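Local structure of HI0065 (Haemophilus influenzae, 1HTW) at residues Glu11-Leu25 / Ala44-Ile57. The protein binds ATP and magnesium and is required for forming the threonylcarbamoyl group on adenosine 37 of tRNAs that read codons beginning with adenine. Numbering follows the deposited sequence.
Sequences EFSMLRFGKKFAEIL and AGKTTLTRGMLQGI. With MG (magnesium ion), chain D; ADP (adenosine-5'-diphosphate), chain H.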
ATOM      1  N   GLU A  11     -17.646   1.039   3.633  1.00 22.43           N
ATOM      2  CA  GLU A  11     -16.752   1.107   2.470  1.00 25.70           C
ATOM      3  C   GLU A  11     -16.471   2.504   1.991  1.00 22.58           C
ATOM      4  O   GLU A  11     -15.279   2.720   1.598  1.00 20.99           O
ATOM      5  CB  GLU A  11     -17.327   0.193   1.372  1.00 28.08           C
ATOM      6  CG  GLU A  11     -16.356   0.114   0.186  1.00 25.17           C
ATOM      7  CD  GLU A  11     -16.684  -1.008  -0.765  1.00 45.16           C
ATOM      8  OE1 GLU A  11     -17.323  -1.987  -0.329  1.00 40.96           O
ATOM      9  OE2 GLU A  11     -16.313  -0.887  -1.956  1.00 49.60           O
ATOM     10  N   PHE A  12     -17.371   3.461   2.042  1.00 22.88           N
ATOM     11  CA  PHE A  12     -17.119   4.835   1.603  1.00 25.55           C
ATOM     12  C   PHE A  12     -16.010   5.466   2.421  1.00 28.43           C
ATOM     13  O   PHE A  12     -15.108   6.203   2.002  1.00 23.59           O
ATOM     14  CB  PHE A  12     -18.363   5.713   1.750  1.00 26.18           C
ATOM     15  CG  PHE A  12     -19.023   6.052   0.429  1.00 32.88           C
ATOM     16  CD1 PHE A  12     -18.297   6.670  -0.558  1.00 24.33           C
ATOM     17  CD2 PHE A  12     -20.352   5.737   0.217  1.00 38.22           C
ATOM     18  CE1 PHE A  12     -18.935   7.060  -1.744  1.00 32.44           C
ATOM     19  CE2 PHE A  12     -20.973   6.053  -0.982  1.00 42.06           C
ATOM     20  CZ  PHE A  12     -20.247   6.735  -1.949  1.00 38.32           C
ATOM     21  N   SER A  13     -16.066   5.097   3.736  1.00 21.81           N
ATOM     22  CA  SER A  13     -15.025   5.596   4.635  1.00 18.41           C
ATOM     23  C   SER A  13     -13.679   4.958   4.307  1.00 17.25           C
ATOM     24  O   SER A  13     -12.650   5.632   4.542  1.00 18.21           O
ATOM     25  CB  SER A  13     -15.432   5.207   6.089  1.00 20.60           C
ATOM     26  OG  SER A  13     -16.575   6.032   6.419  1.00 30.33           O
ATOM     27  N   MET A  14     -13.608   3.752   3.824  1.00 14.56           N
ATOM     28  CA  MET A  14     -12.342   3.122   3.507  1.00 15.84           C
ATOM     29  C   MET A  14     -11.724   3.896   2.288  1.00 19.82           C
ATOM     30  O   MET A  14     -10.524   4.074   2.258  1.00 17.26           O
ATOM     31  CB  MET A  14     -12.474   1.668   3.068  1.00 15.79           C
ATOM     32  CG  MET A  14     -11.190   0.950   2.827  1.00 15.29           C
ATOM     33  SD  MET A  14      -9.999   0.819   4.329  1.00 22.03           S
ATOM     34  CE  MET A  14     -10.291  -0.971   4.829  1.00 20.94           C
ATOM     35  N   LEU A  15     -12.648   4.187   1.365  1.00 13.67           N
ATOM     36  CA  LEU A  15     -12.151   4.924   0.156  1.00 16.42           C
ATOM     37  C   LEU A  15     -11.692   6.329   0.502  1.00 15.04           C
ATOM     38  O   LEU A  15     -10.559   6.678   0.007  1.00 18.64           O
ATOM     39  CB  LEU A  15     -13.294   4.923  -0.849  1.00 13.08           C
ATOM     40  CG  LEU A  15     -13.764   3.574  -1.367  1.00 20.28           C
ATOM     41  CD1 LEU A  15     -15.035   3.755  -2.213  1.00 20.90           C
ATOM     42  CD2 LEU A  15     -12.695   2.779  -2.065  1.00 16.58           C
ATOM     43  N   ARG A  16     -12.336   7.062   1.343  1.00 16.21           N
ATOM     44  CA  ARG A  16     -11.938   8.379   1.806  1.00 20.21           C
ATOM     45  C   ARG A  16     -10.624   8.288   2.565  1.00 17.92           C
ATOM     46  O   ARG A  16      -9.738   9.160   2.400  1.00 19.27           O
ATOM     47  CB  ARG A  16     -13.022   8.972   2.714  1.00 20.02           C
ATOM     48  CG  ARG A  16     -12.660  10.350   3.295  1.00 27.29           C
ATOM     49  CD  ARG A  16     -13.834  10.879   4.127  1.00 39.02           C
ATOM     50  NE  ARG A  16     -13.468  12.018   4.943  1.00 49.45           N
ATOM     51  CZ  ARG A  16     -13.620  12.145   6.260  1.00 31.51           C
ATOM     52  NH1 ARG A  16     -14.117  11.157   6.990  1.00 61.79           N
ATOM     53  NH2 ARG A  16     -13.270  13.282   6.849  1.00 55.61           N
ATOM     54  N   PHE A  17     -10.452   7.248   3.395  1.00 17.41           N
ATOM     55  CA  PHE A  17      -9.189   7.109   4.097  1.00 16.12           C
ATOM     56  C   PHE A  17      -8.050   6.773   3.143  1.00 17.37           C
ATOM     57  O   PHE A  17      -6.986   7.385   3.222  1.00 15.50           O
ATOM     58  CB  PHE A  17      -9.288   5.949   5.158  1.00 14.72           C
ATOM     59  CG  PHE A  17      -7.979   5.831   5.919  1.00 18.04           C
ATOM     60  CD1 PHE A  17      -7.797   6.622   7.060  1.00 23.24           C
ATOM     61  CD2 PHE A  17      -7.003   4.969   5.507  1.00 18.93           C
ATOM     62  CE1 PHE A  17      -6.574   6.507   7.747  1.00 18.83           C
ATOM     63  CE2 PHE A  17      -5.786   4.895   6.155  1.00 17.70           C
ATOM     64  CZ  PHE A  17      -5.599   5.668   7.308  1.00 21.51           C
ATOM     65  N   GLY A  18      -8.329   5.950   2.107  1.00 16.34           N
ATOM     66  CA  GLY A  18      -7.268   5.696   1.120  1.00 12.97           C
ATOM     67  C   GLY A  18      -6.869   7.012   0.403  1.00 14.86           C
ATOM     68  O   GLY A  18      -5.667   7.231   0.189  1.00 15.88           O
ATOM     69  N   LYS A  19      -7.839   7.820   0.072  1.00 15.52           N
ATOM     70  CA  LYS A  19      -7.524   9.072  -0.695  1.00 14.16           C
ATOM     71  C   LYS A  19      -6.635   9.960   0.220  1.00 21.17           C
ATOM     72  O   LYS A  19      -5.582  10.434  -0.214  1.00 17.66           O
ATOM     73  CB  LYS A  19      -8.762   9.833  -1.059  1.00 16.62           C
ATOM     74  CG  LYS A  19      -8.439  11.177  -1.785  1.00 23.15           C
ATOM     75  CD  LYS A  19      -9.684  11.945  -2.140  1.00 34.57           C
ATOM     76  CE  LYS A  19      -9.385  13.369  -2.592  1.00 51.93           C
ATOM     77  NZ  LYS A  19      -8.389  13.437  -3.708  1.00 38.77           N
ATOM     78  N   LYS A  20      -7.051  10.083   1.479  1.00 16.12           N
ATOM     79  CA  LYS A  20      -6.236  10.927   2.415  1.00 18.88           C
ATOM     80  C   LYS A  20      -4.848  10.347   2.600  1.00 18.87           C
ATOM     81  O   LYS A  20      -3.871  11.136   2.520  1.00 19.19           O
ATOM     82  CB  LYS A  20      -6.952  11.051   3.762  1.00 19.31           C
ATOM     83  CG  LYS A  20      -6.169  11.837   4.812  1.00 29.01           C
ATOM     84  CD  LYS A  20      -6.888  11.920   6.148  1.00 26.73           C
ATOM     85  CE  LYS A  20      -6.406  13.148   6.949  1.00 30.28           C
ATOM     86  NZ  LYS A  20      -5.559  12.704   8.089  1.00 52.15           N
ATOM     87  N   PHE A  21      -4.679   9.050   2.774  1.00 13.37           N
ATOM     88  CA  PHE A  21      -3.389   8.423   2.955  1.00 13.34           C
ATOM     89  C   PHE A  21      -2.508   8.595   1.710  1.00 16.17           C
ATOM     90  O   PHE A  21      -1.328   8.929   1.734  1.00 18.07           O
ATOM     91  CB  PHE A  21      -3.613   6.933   3.253  1.00 15.48           C
ATOM     92  CG  PHE A  21      -2.461   6.049   3.541  1.00 17.48           C
ATOM     93  CD1 PHE A  21      -1.348   6.487   4.232  1.00 15.84           C
ATOM     94  CD2 PHE A  21      -2.488   4.685   3.215  1.00 18.46           C
ATOM     95  CE1 PHE A  21      -0.281   5.624   4.479  1.00 18.63           C
ATOM     96  CE2 PHE A  21      -1.472   3.816   3.490  1.00 25.77           C
ATOM     97  CZ  PHE A  21      -0.299   4.310   4.119  1.00 21.90           C
ATOM     98  N   ALA A  22      -3.092   8.377   0.518  1.00 13.16           N
ATOM     99  CA  ALA A  22      -2.302   8.486  -0.725  1.00 17.34           C
ATOM    100  C   ALA A  22      -1.895   9.963  -0.955  1.00 15.34           C
ATOM    101  O   ALA A  22      -0.731  10.170  -1.344  1.00 17.14           O
ATOM    102  CB  ALA A  22      -3.146   8.035  -1.915  1.00 15.99           C
ATOM    103  N   GLU A  23      -2.751  10.898  -0.619  1.00 14.94           N
ATOM    104  CA  GLU A  23      -2.438  12.324  -0.745  1.00 19.97           C
ATOM    105  C   GLU A  23      -1.259  12.674   0.154  1.00 22.91           C
ATOM    106  O   GLU A  23      -0.326  13.376  -0.308  1.00 20.00           O
ATOM    107  CB  GLU A  23      -3.615  13.208  -0.540  1.00 17.13           C
ATOM    108  CG  GLU A  23      -4.708  13.143  -1.613  1.00 20.02           C
ATOM    109  CD  GLU A  23      -4.316  13.902  -2.869  1.00 56.46           C
ATOM    110  OE1 GLU A  23      -3.118  14.224  -3.027  1.00 71.30           O
ATOM    111  OE2 GLU A  23      -5.205  14.187  -3.707  1.00 63.31           O
ATOM    112  N   ILE A  24      -1.229  12.095   1.363  1.00 17.50           N
ATOM    113  CA  ILE A  24      -0.081  12.342   2.242  1.00 19.23           C
ATOM    114  C   ILE A  24       1.175  11.794   1.628  1.00 25.42           C
ATOM    115  O   ILE A  24       2.216  12.484   1.570  1.00 20.40           O
ATOM    116  CB  ILE A  24      -0.313  11.736   3.650  1.00 12.49           C
ATOM    117  CG1 ILE A  24      -1.321  12.589   4.405  1.00 16.70           C
ATOM    118  CG2 ILE A  24       0.975  11.497   4.383  1.00 22.63           C
ATOM    119  CD1 ILE A  24      -1.738  11.911   5.708  1.00 20.60           C
ATOM    120  N   LEU A  25       1.161  10.577   1.083  1.00 16.31           N
ATOM    121  CA  LEU A  25       2.348   9.998   0.443  1.00 17.51           C
ATOM    122  C   LEU A  25       2.803  10.834  -0.754  1.00 19.01           C
ATOM    123  O   LEU A  25       4.044  10.970  -0.903  1.00 19.66           O
ATOM    124  CB  LEU A  25       2.080   8.561  -0.005  1.00 17.12           C
ATOM    125  CG  LEU A  25       1.605   7.578   1.037  1.00 18.21           C
ATOM    126  CD1 LEU A  25       1.617   6.160   0.406  1.00 17.40           C
ATOM    127  CD2 LEU A  25       2.562   7.578   2.231  1.00 19.95           C
ATOM    128  N   ALA A  44     -10.497  -8.543   4.082  1.00 20.08           N
ATOM    129  CA  ALA A  44     -10.376  -7.459   5.025  1.00 19.06           C
ATOM    130  C   ALA A  44     -10.507  -6.077   4.377  1.00 18.49           C
ATOM    131  O   ALA A  44     -10.937  -5.140   4.980  1.00 19.00           O
ATOM    132  CB  ALA A  44      -9.067  -7.540   5.797  1.00 17.27           C
ATOM    133  N   GLY A  45     -10.072  -6.002   3.070  1.00 14.64           N
ATOM    134  CA  GLY A  45     -10.254  -4.713   2.375  1.00 16.31           C
ATOM    135  C   GLY A  45      -8.868  -4.196   1.859  1.00 13.21           C
ATOM    136  O   GLY A  45      -8.873  -2.957   1.636  1.00 16.99           O
ATOM    137  N   LYS A  46      -7.883  -5.006   1.719  1.00 15.86           N
ATOM    138  CA  LYS A  46      -6.526  -4.500   1.300  1.00 18.08           C
ATOM    139  C   LYS A  46      -6.636  -3.928  -0.110  1.00 19.44           C
ATOM    140  O   LYS A  46      -6.249  -2.775  -0.378  1.00 16.33           O
ATOM    141  CB  LYS A  46      -5.457  -5.573   1.358  1.00 17.19           C
ATOM    142  CG  LYS A  46      -5.209  -6.281   2.680  1.00 15.82           C
ATOM    143  CD  LYS A  46      -4.236  -7.434   2.628  1.00 17.31           C
ATOM    144  CE  LYS A  46      -4.718  -8.650   1.860  1.00 26.71           C
ATOM    145  NZ  LYS A  46      -5.967  -9.277   2.478  1.00 19.87           N
ATOM    146  N   THR A  47      -7.254  -4.693  -1.014  1.00 15.37           N
ATOM    147  CA  THR A  47      -7.510  -4.193  -2.384  1.00 18.81           C
ATOM    148  C   THR A  47      -8.459  -3.093  -2.467  1.00 17.92           C
ATOM    149  O   THR A  47      -8.314  -2.117  -3.290  1.00 16.08           O
ATOM    150  CB  THR A  47      -7.818  -5.431  -3.267  1.00 15.23           C
ATOM    151  OG1 THR A  47      -6.731  -6.290  -3.280  1.00 17.37           O
ATOM    152  CG2 THR A  47      -8.151  -4.926  -4.687  1.00 24.55           C
ATOM    153  N   THR A  48      -9.532  -2.972  -1.626  1.00 15.86           N
ATOM    154  CA  THR A  48     -10.426  -1.840  -1.628  1.00 13.25           C
ATOM    155  C   THR A  48      -9.728  -0.529  -1.127  1.00 13.81           C
ATOM    156  O   THR A  48      -9.984   0.503  -1.700  1.00 16.51           O
ATOM    157  CB  THR A  48     -11.624  -2.060  -0.683  1.00 15.62           C
ATOM    158  OG1 THR A  48     -12.333  -3.189  -1.355  1.00 20.45           O
ATOM    159  CG2 THR A  48     -12.534  -0.893  -0.612  1.00 18.27           C
ATOM    160  N   LEU A  49      -8.852  -0.747  -0.157  1.00 14.58           N
ATOM    161  CA  LEU A  49      -8.083   0.460   0.306  1.00 13.40           C
ATOM    162  C   LEU A  49      -7.112   0.905  -0.841  1.00 11.56           C
ATOM    163  O   LEU A  49      -7.153   2.121  -1.039  1.00 14.22           O
ATOM    164  CB  LEU A  49      -7.183   0.022   1.491  1.00 15.83           C
ATOM    165  CG  LEU A  49      -6.190   1.107   1.951  1.00 14.55           C
ATOM    166  CD1 LEU A  49      -6.872   2.431   2.212  1.00 20.00           C
ATOM    167  CD2 LEU A  49      -5.423   0.638   3.201  1.00 19.54           C
ATOM    168  N   THR A  50      -6.507  -0.036  -1.444  1.00 15.74           N
ATOM    169  CA  THR A  50      -5.626   0.307  -2.621  1.00 17.56           C
ATOM    170  C   THR A  50      -6.442   1.040  -3.671  1.00 18.63           C
ATOM    171  O   THR A  50      -5.990   2.033  -4.261  1.00 14.42           O
ATOM    172  CB  THR A  50      -5.106  -0.983  -3.214  1.00 15.57           C
ATOM    173  OG1 THR A  50      -4.216  -1.607  -2.259  1.00 19.29           O
ATOM    174  CG2 THR A  50      -4.225  -0.679  -4.471  1.00 17.78           C
ATOM    175  N   ARG A  51      -7.639   0.559  -3.951  1.00 17.20           N
ATOM    176  CA  ARG A  51      -8.512   1.274  -4.907  1.00 18.73           C
ATOM    177  C   ARG A  51      -8.829   2.672  -4.501  1.00 21.41           C
ATOM    178  O   ARG A  51      -8.759   3.654  -5.287  1.00 18.76           O
ATOM    179  CB  ARG A  51      -9.740   0.409  -5.222  1.00 21.90           C
ATOM    180  CG  ARG A  51     -10.832   1.080  -6.030  1.00 22.81           C
ATOM    181  CD  ARG A  51     -12.005   0.055  -6.251  1.00 19.08           C
ATOM    182  NE  ARG A  51     -13.145   0.243  -5.407  1.00 20.45           N
ATOM    183  CZ  ARG A  51     -14.069   1.129  -5.275  1.00 29.90           C
ATOM    184  NH1 ARG A  51     -14.124   2.285  -5.957  1.00 19.86           N
ATOM    185  NH2 ARG A  51     -15.009   0.970  -4.316  1.00 26.00           N
ATOM    186  N   GLY A  52      -9.170   2.924  -3.236  1.00 13.16           N
ATOM    187  CA  GLY A  52      -9.458   4.270  -2.750  1.00 16.54           C
ATOM    188  C   GLY A  52      -8.113   5.137  -2.917  1.00 12.14           C
ATOM    189  O   GLY A  52      -8.311   6.311  -3.170  1.00 16.83           O
ATOM    190  N   MET A  53      -7.024   4.536  -2.644  1.00 13.80           N
ATOM    191  CA  MET A  53      -5.723   5.325  -2.759  1.00 13.42           C
ATOM    192  C   MET A  53      -5.525   5.713  -4.233  1.00 17.01           C
ATOM    193  O   MET A  53      -5.388   6.918  -4.503  1.00 18.17           O
ATOM    194  CB  MET A  53      -4.581   4.520  -2.260  1.00 14.00           C
ATOM    195  CG  MET A  53      -4.537   4.134  -0.744  1.00 13.97           C
ATOM    196  SD  MET A  53      -3.159   3.081  -0.166  1.00 21.26           S
ATOM    197  CE  MET A  53      -1.667   4.377  -0.276  1.00 20.38           C
ATOM    198  N   LEU A  54      -5.651   4.745  -5.119  1.00 13.72           N
ATOM    199  CA  LEU A  54      -5.294   5.091  -6.565  1.00 12.51           C
ATOM    200  C   LEU A  54      -6.348   5.919  -7.216  1.00 20.93           C
ATOM    201  O   LEU A  54      -6.086   6.906  -7.953  1.00 18.84           O
ATOM    202  CB  LEU A  54      -5.089   3.773  -7.306  1.00 12.83           C
ATOM    203  CG  LEU A  54      -3.972   2.844  -6.885  1.00 18.14           C
ATOM    204  CD1 LEU A  54      -4.043   1.497  -7.609  1.00 17.98           C
ATOM    205  CD2 LEU A  54      -2.614   3.471  -7.247  1.00 27.82           C
ATOM    206  N   GLN A  55      -7.655   5.570  -7.096  1.00 15.72           N
ATOM    207  CA  GLN A  55      -8.721   6.308  -7.669  1.00 15.01           C
ATOM    208  C   GLN A  55      -8.888   7.638  -6.986  1.00 14.42           C
ATOM    209  O   GLN A  55      -9.308   8.684  -7.534  1.00 18.83           O
ATOM    210  CB  GLN A  55     -10.088   5.494  -7.687  1.00 13.58           C
ATOM    211  CG  GLN A  55      -9.910   4.273  -8.591  1.00 12.11           C
ATOM    212  CD  GLN A  55     -11.215   3.401  -8.563  1.00 19.56           C
ATOM    213  OE1 GLN A  55     -11.964   3.592  -7.626  1.00 17.23           O
ATOM    214  NE2 GLN A  55     -11.438   2.630  -9.616  1.00 20.70           N
ATOM    215  N   GLY A  56      -8.511   7.616  -5.665  1.00 17.06           N
ATOM    216  CA  GLY A  56      -8.609   8.859  -4.872  1.00 17.40           C
ATOM    217  C   GLY A  56      -7.646   9.947  -5.385  1.00 19.82           C
ATOM    218  O   GLY A  56      -8.074  11.119  -5.284  1.00 22.59           O
ATOM    219  N   ILE A  57      -6.520   9.533  -5.894  1.00 15.58           N
ATOM    220  CA  ILE A  57      -5.558  10.581  -6.426  1.00 15.27           C
ATOM    221  C   ILE A  57      -5.748  10.695  -7.933  1.00 25.69           C
ATOM    222  O   ILE A  57      -4.925  11.369  -8.596  1.00 20.74           O
ATOM    223  CB  ILE A  57      -4.135  10.235  -6.052  1.00 15.82           C
ATOM    224  CG1 ILE A  57      -3.655   8.837  -6.383  1.00 18.81           C
ATOM    225  CG2 ILE A  57      -3.932  10.479  -4.530  1.00 22.50           C
ATOM    226  CD1 ILE A  57      -2.160   8.589  -6.229  1.00 24.13           C
TER
HETATM  227 MG    MG D 561      -6.628  -8.095  -2.225  1.00 22.59          MG
HETATM  228  PB  ADP H 560      -8.615  -8.105   0.440  1.00 19.45           P
HETATM  229  O1B ADP H 560      -7.751  -7.513  -0.679  1.00 18.98           O
HETATM  230  O2B ADP H 560      -8.072  -7.846   1.780  1.00 20.16           O
HETATM  231  O3B ADP H 560      -8.763  -9.659   0.137  1.00 26.45           O
HETATM  232  PA  ADP H 560     -10.885  -6.867  -0.872  1.00 20.91           P
HETATM  233  O1A ADP H 560     -10.717  -7.552  -2.189  1.00 25.00           O
HETATM  234  O2A ADP H 560     -10.696  -5.400  -0.883  1.00 19.97           O
HETATM  235  O3A ADP H 560     -10.045  -7.571   0.269  1.00 15.72           O
HETATM  236  O5' ADP H 560     -12.388  -7.167  -0.400  1.00 24.82           O
HETATM  237  C5' ADP H 560     -13.100  -6.412   0.546  1.00 15.63           C
HETATM  238  C4' ADP H 560     -14.602  -6.776   0.392  1.00 24.85           C
HETATM  239  O4' ADP H 560     -15.310  -6.302   1.535  1.00 24.46           O
HETATM  240  C3' ADP H 560     -15.239  -6.161  -0.835  1.00 27.78           C
HETATM  241  O3' ADP H 560     -16.153  -7.112  -1.465  1.00 31.52           O
HETATM  242  C2' ADP H 560     -15.889  -4.928  -0.237  1.00 24.74           C
HETATM  243  O2' ADP H 560     -16.939  -4.381  -1.012  1.00 31.93           O
HETATM  244  C1' ADP H 560     -16.293  -5.403   1.177  1.00 21.52           C
HETATM  245  N9  ADP H 560     -16.349  -4.334   2.143  1.00 33.39           N
HETATM  246  C8  ADP H 560     -17.383  -4.063   2.993  1.00 33.51           C
HETATM  247  N7  ADP H 560     -17.210  -3.121   3.855  1.00 32.82           N
HETATM  248  C5  ADP H 560     -15.983  -2.707   3.577  1.00 28.71           C
HETATM  249  C6  ADP H 560     -15.268  -1.745   4.249  1.00 23.30           C
HETATM  250  N6  ADP H 560     -15.690  -1.065   5.306  1.00 19.99           N
HETATM  251  N1  ADP H 560     -13.977  -1.604   3.832  1.00 20.27           N
HETATM  252  C2  ADP H 560     -13.501  -2.351   2.822  1.00 19.75           C
HETATM  253  N3  ADP H 560     -14.104  -3.345   2.137  1.00 23.88           N
HETATM  254  C4  ADP H 560     -15.385  -3.421   2.574  1.00 25.84           C
HETATM  255  O   HOH W   1      -6.519  -9.986  -1.258  1.00 23.47           O
HETATM  256  O   HOH W   2      -8.428  -8.741  -3.296  1.00 24.39           O
HETATM  257  O   HOH W   3      -5.524  -9.003  -3.994  1.00 27.95           O
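Gly18 of helix 11-25 and Gly52 of helix 46-56 let the two backbones close to an axis distance of 6.8 Å at a crossing angle of -55°, with the CA atoms of Leu15 and Gly52 4.0 Å apart. CD1 of Leu49 presses on Gly18 CA at 3.5 Å, tighter than a usual carbon contact. Further along, Met53 enters as a knob among Gly18, Phe21, Ala22 and Leu25; its chain turns at chi3 (72°), setting CE 3.6 Å from Phe21 CD2, while SD makes an oblique Met-aromatic contact with the same ring and CA sends a C-H toward Gly18 O. The Walker A P-loop of this nucleotide-binding fold runs into the start of helix 46-56: Gly45 is the N-cap, the amides of Gly45, Lys46 and Thr47 hold the ADP beta-phosphate, and Thr47 OG1 binds magnesium, as does Glu113. Helix 11-25 serves the other end of the nucleotide. Met14 bends round the N1 side of the adenine, with CB 3.7 Å from ADP N1. The two carboxylate oxygens of Glu11 have different partners: OE1 accepts from the ribose O2' at 2.5 Å, whereas OE2 offers its anti lone pair to Arg51 NH2 in a bent bond of 3.3 Å, in the guanidinium plane. Leu15 CD2 lies over one face of that guanidinium, toward its rim, and Gln55 OE1 accepts from Arg51 NH1, so two in-plane bonds hold the group's rotation. At the far end Lys19 NZ donates to Gly56 O at 2.8 Å and makes a salt bridge with Glu23 OE2 whose hydrogen bond is weak; the Glu23 carboxylate lies against Ile57 CG2.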